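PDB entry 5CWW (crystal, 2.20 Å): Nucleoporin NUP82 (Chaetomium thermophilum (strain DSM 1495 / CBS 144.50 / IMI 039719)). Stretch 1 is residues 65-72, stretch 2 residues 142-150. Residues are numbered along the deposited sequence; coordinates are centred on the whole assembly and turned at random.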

# COMPACT_ATOMS: atom_id res chain seq x y z
N ARG B 65 -16.73 17.05 10.68
CA ARG B 65 -18.03 17.14 11.33
C ARG B 65 -18.35 15.84 12.06
O ARG B 65 -18.44 14.77 11.45
CB ARG B 65 -19.12 17.48 10.31
CG ARG B 65 -18.85 18.81 9.61
CD ARG B 65 -19.92 19.17 8.61
NE ARG B 65 -19.66 20.49 8.03
CZ ARG B 65 -20.06 20.87 6.82
NH1 ARG B 65 -20.76 20.05 6.05
NH2 ARG B 65 -19.77 22.09 6.38
N TRP B 66 -18.51 15.96 13.37
CA TRP B 66 -18.68 14.82 14.26
C TRP B 66 -20.13 14.67 14.69
O TRP B 66 -20.77 15.65 15.07
CB TRP B 66 -17.78 15.00 15.48
CG TRP B 66 -17.82 13.89 16.48
CD1 TRP B 66 -18.05 12.57 16.23
CD2 TRP B 66 -17.62 14.01 17.89
NE1 TRP B 66 -18.01 11.86 17.41
CE2 TRP B 66 -17.75 12.72 18.44
CE3 TRP B 66 -17.35 15.09 18.74
CZ2 TRP B 66 -17.62 12.48 19.80
CZ3 TRP B 66 -17.22 14.84 20.10
CH2 TRP B 66 -17.35 13.55 20.61
N GLY B 67 -20.66 13.45 14.63
CA GLY B 67 -22.03 13.21 15.03
C GLY B 67 -22.37 11.75 15.32
O GLY B 67 -21.78 10.84 14.74
N ASP B 68 -23.32 11.56 16.23
CA ASP B 68 -23.83 10.23 16.56
C ASP B 68 -25.15 10.00 15.82
O ASP B 68 -26.12 10.74 16.03
CB ASP B 68 -24.03 10.09 18.07
CG ASP B 68 -24.31 8.66 18.50
OD1 ASP B 68 -25.11 7.97 17.84
OD2 ASP B 68 -23.71 8.22 19.51
N LEU B 69 -25.19 8.98 14.97
CA LEU B 69 -26.36 8.70 14.16
C LEU B 69 -27.57 8.30 15.00
O LEU B 69 -28.71 8.54 14.60
CB LEU B 69 -26.06 7.60 13.14
CG LEU B 69 -24.96 7.90 12.12
CD1 LEU B 69 -24.75 6.70 11.20
CD2 LEU B 69 -25.28 9.15 11.31
N ALA B 70 -27.32 7.69 16.15
CA ALA B 70 -28.40 7.27 17.04
C ALA B 70 -29.15 8.48 17.58
O ALA B 70 -30.38 8.54 17.51
CB ALA B 70 -27.85 6.43 18.18
N GLN B 71 -28.41 9.44 18.13
CA GLN B 71 -29.01 10.63 18.72
C GLN B 71 -29.67 11.50 17.66
O GLN B 71 -30.76 12.02 17.87
CB GLN B 71 -27.95 11.43 19.48
CG GLN B 71 -27.21 10.63 20.55
CD GLN B 71 -26.15 11.44 21.27
OE1 GLN B 71 -26.20 12.67 21.30
NE2 GLN B 71 -25.17 10.75 21.84
N LEU B 72 -29.01 11.65 16.51
CA LEU B 72 -29.55 12.45 15.42
C LEU B 72 -30.85 11.85 14.88
O LEU B 72 -31.74 12.57 14.43
CB LEU B 72 -28.53 12.58 14.29
CG LEU B 72 -27.29 13.42 14.63
CD1 LEU B 72 -26.19 13.17 13.61
CD2 LEU B 72 -27.64 14.90 14.69
N LEU B 142 -9.13 11.54 19.60
CA LEU B 142 -10.59 11.65 19.59
C LEU B 142 -11.12 11.98 20.98
O LEU B 142 -10.68 11.39 21.97
CB LEU B 142 -11.21 10.36 19.06
CG LEU B 142 -10.86 10.04 17.60
CD1 LEU B 142 -11.44 8.70 17.18
CD2 LEU B 142 -11.34 11.14 16.67
N PRO B 143 -12.08 12.91 21.06
CA PRO B 143 -12.56 13.36 22.36
C PRO B 143 -13.60 12.43 22.98
O PRO B 143 -14.10 11.53 22.31
CB PRO B 143 -13.19 14.72 22.04
CG PRO B 143 -13.74 14.53 20.67
CD PRO B 143 -12.77 13.61 19.96
N ASP B 144 -13.91 12.66 24.25
CA ASP B 144 -14.94 11.90 24.94
C ASP B 144 -16.28 12.13 24.24
O ASP B 144 -16.56 13.23 23.77
CB ASP B 144 -15.02 12.32 26.41
CG ASP B 144 -15.69 11.27 27.28
OD1 ASP B 144 -16.62 10.60 26.80
OD2 ASP B 144 -15.28 11.12 28.45
N SER B 145 -17.09 11.08 24.16
CA SER B 145 -18.38 11.17 23.49
C SER B 145 -19.37 12.07 24.23
O SER B 145 -20.38 12.49 23.67
CB SER B 145 -18.98 9.77 23.33
OG SER B 145 -18.12 8.94 22.57
N SER B 146 -19.06 12.39 25.49
CA SER B 146 -19.93 13.24 26.29
C SER B 146 -20.06 14.64 25.69
O SER B 146 -21.02 15.36 25.98
CB SER B 146 -19.40 13.34 27.73
OG SER B 146 -18.09 13.89 27.75
N HIS B 147 -19.10 15.03 24.85
CA HIS B 147 -19.10 16.35 24.23
C HIS B 147 -20.20 16.50 23.17
O HIS B 147 -20.43 17.59 22.66
CB HIS B 147 -17.74 16.63 23.59
CG HIS B 147 -16.65 16.87 24.58
ND1 HIS B 147 -16.42 18.11 25.15
CD2 HIS B 147 -15.71 16.04 25.10
CE1 HIS B 147 -15.39 18.02 25.98
NE2 HIS B 147 -14.94 16.78 25.97
N LEU B 148 -20.89 15.40 22.85
CA LEU B 148 -21.98 15.44 21.89
C LEU B 148 -23.30 15.88 22.53
O LEU B 148 -24.24 16.24 21.83
CB LEU B 148 -22.16 14.07 21.23
CG LEU B 148 -21.10 13.69 20.19
CD1 LEU B 148 -21.24 12.23 19.79
CD2 LEU B 148 -21.20 14.58 18.96
N HIS B 149 -23.36 15.85 23.86
CA HIS B 149 -24.55 16.31 24.58
C HIS B 149 -24.53 17.83 24.72
O HIS B 149 -23.47 18.45 24.80
CB HIS B 149 -24.64 15.66 25.96
CG HIS B 149 -24.65 14.16 25.92
ND1 HIS B 149 -25.61 13.44 25.25
CD2 HIS B 149 -23.81 13.25 26.48
CE1 HIS B 149 -25.37 12.15 25.40
NE2 HIS B 149 -24.28 12.01 26.13
N ILE B 150 -25.72 18.43 24.75
CA ILE B 150 -25.85 19.88 24.92
C ILE B 150 -25.47 20.27 26.35
O ILE B 150 -25.03 21.39 26.60
CB ILE B 150 -27.28 20.36 24.62
CG1 ILE B 150 -27.71 19.91 23.21
CG2 ILE B 150 -27.37 21.88 24.73
CD1 ILE B 150 -29.18 20.14 22.91

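No hydrogen bond joins these two stretches; the contact rests largely on one tryptophan, W66, packed against a short 3-10 segment and the loop just before it. The backbones come closest at G67 and L148, CA to CA 7.2 Å. The six-membered ring of W66 lies beneath L148, whose CG sits 3.7 Å from the ring centroid and 12° off the normal, a CH-pi contact in which an aliphatic C-H meets the pi cloud. A branched leucine suits this place: L148 CD1 also packs 3.6 Å from W66 CZ2, and L148 CD2, itself near the ring, lies 4.2 Å from G67 CA. A CB on G67 would point away from stretch 2 and be crowded by L72 CD1, 3.3 Å from the ideal CB position, so glycine fits. At the ring edge lie D144 O, S145 CA and H147 CB; D144 O is 3.3 Å from W66 CH2, a polarized aromatic C-H facing a carbonyl. P143 adds compact apolar surface, its CG 3.5 Å from W66 CZ3.

In stretch 1 a strand gives way to a helix at D68, the N-cap, whose OD1 accepts from A70 N at 2.8 Å; D68 CB rests 3.9 Å from L148 CD1. In stretch 2, L148 N bonds to S145 O at 3.1 Å, helping to hold the turn. Q71 extends its amide across to stretch 2, Q71 NE2 approaching H149 CE1 at 3.8 Å, a van der Waals contact.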